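Local coordinates for aspartate semialdehyde dehydrogenase (Francisella tularensis subsp. tularensis, PDB 4WOJ), which catalyses the NADPH-dependent reductive dephosphorylation of L-aspartyl-4-phosphate to L-aspartate-semialdehyde, an early step towards lysine, threonine and methionine, at the interface of chains A and B. Numbering follows the deposited sequence. Chains: chain A/B, Aspartate semialdehyde dehydrogenase.

The interface of chains A and B. Residues chain A 227-228; chain B 272, 277, 319-321, 347.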
# COMPACT_ATOMS: atom_id res chain seq x y z
N ASN A 227 6.51 0.77 8.26
CA ASN A 227 5.81 -0.48 8.30
C ASN A 227 4.47 -0.44 7.57
O ASN A 227 4.09 0.59 7.08
CB ASN A 227 5.65 -0.92 9.75
CG ASN A 227 5.53 -2.41 9.88
OD1 ASN A 227 5.88 -3.16 8.97
ND2 ASN A 227 5.03 -2.87 11.03
N LEU A 228 3.81 -1.59 7.51
CA LEU A 228 2.49 -1.75 6.93
C LEU A 228 1.72 -2.63 7.87
O LEU A 228 2.27 -3.59 8.34
CB LEU A 228 2.61 -2.54 5.60
CG LEU A 228 2.63 -1.80 4.29
CD1 LEU A 228 3.74 -0.76 4.30
CD2 LEU A 228 2.81 -2.74 3.11
N SER B 272 8.56 1.97 3.31
CA SER B 272 9.19 0.82 3.90
C SER B 272 10.64 0.80 3.46
O SER B 272 11.00 1.41 2.48
CB SER B 272 8.51 -0.46 3.41
OG SER B 272 7.24 -0.59 3.98
N SER B 277 5.63 -5.68 -0.04
CA SER B 277 4.39 -6.30 0.27
C SER B 277 3.47 -6.26 -0.96
O SER B 277 3.63 -5.44 -1.86
CB SER B 277 3.72 -5.66 1.47
OG SER B 277 4.62 -5.48 2.53
N THR B 319 4.23 -8.59 7.98
CA THR B 319 4.63 -7.22 7.89
C THR B 319 6.11 -7.09 7.58
O THR B 319 6.88 -8.02 7.79
CB THR B 319 4.38 -6.46 9.21
OG1 THR B 319 5.41 -6.79 10.18
CG2 THR B 319 3.02 -6.78 9.77
N PRO B 320 6.50 -5.93 7.03
CA PRO B 320 7.87 -5.62 6.70
C PRO B 320 8.79 -5.69 7.92
O PRO B 320 9.93 -6.18 7.84
CB PRO B 320 7.78 -4.18 6.20
CG PRO B 320 6.43 -4.04 5.63
CD PRO B 320 5.56 -5.02 6.34
N GLN B 321 8.28 -5.16 9.03
CA GLN B 321 8.95 -5.25 10.30
C GLN B 321 9.32 -6.68 10.56
O GLN B 321 10.45 -7.00 10.90
CB GLN B 321 8.04 -4.79 11.43
CG GLN B 321 8.77 -4.58 12.75
CD GLN B 321 7.84 -4.53 13.95
OE1 GLN B 321 6.97 -5.41 14.12
NE2 GLN B 321 8.00 -3.50 14.77
N PHE B 347 -2.40 -11.75 1.02
CA PHE B 347 -1.42 -10.67 1.16
C PHE B 347 -0.09 -11.31 1.50
O PHE B 347 -0.03 -12.13 2.38
CB PHE B 347 -1.80 -9.72 2.31
CG PHE B 347 -1.04 -8.42 2.34
CD1 PHE B 347 -1.42 -7.36 1.56
CD2 PHE B 347 0.03 -8.23 3.24
CE1 PHE B 347 -0.73 -6.16 1.61
CE2 PHE B 347 0.72 -7.04 3.30
CZ PHE B 347 0.34 -5.99 2.48
O HOH W 1 5.60 1.62 4.67
O HOH W 2 4.53 -5.86 12.23
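A:Asn227 turns CG anti to its own nitrogen (chi1 -154°), which carries the carboxamide over to B:Pro320 and B:Gln321. In B:Gln321 the same anti choice (chi1 -168°) starts an extended chain that runs past this amide. The backbone N of B:Gln321 donates a hydrogen bond to the amide oxygen OD1 of A:Asn227 (3.1 Å). The bond is nearly straight at the hydrogen (163°), but the donor lies above the carbonyl plane. A:Asn227 thus accepts a bond from the first turn of the short helix 320-323. The N-H of A:Leu228 bonds weakly to the same OD1, which should steady the amide. On its other branch, ND2 of A:Asn227 reaches a water at 3.3 Å that also meets the side-chain oxygen OE1 of B:Gln321. CD of B:Pro320 packs against CB of A:Leu228 (3.9 Å). The two methyls of A:Leu228 part company. CD1 faces the hydroxyl OG of B:Ser272 (3.5 Å), while CD2 lies against CB of B:Ser277 (3.5 Å) and near the ring carbon CZ of B:Phe347. A second water lies 3.0 Å from the backbone O of A:Asn227 and also meets OG of B:Ser272, bridging the chains. The patch centre is about 6 Å from B:His276, the predicted proton acceptor, in strand 275-284. In the two-fold homodimer, a loop of one subunit meets strands 275-284 and 343-351 and helix 320-323 of the other.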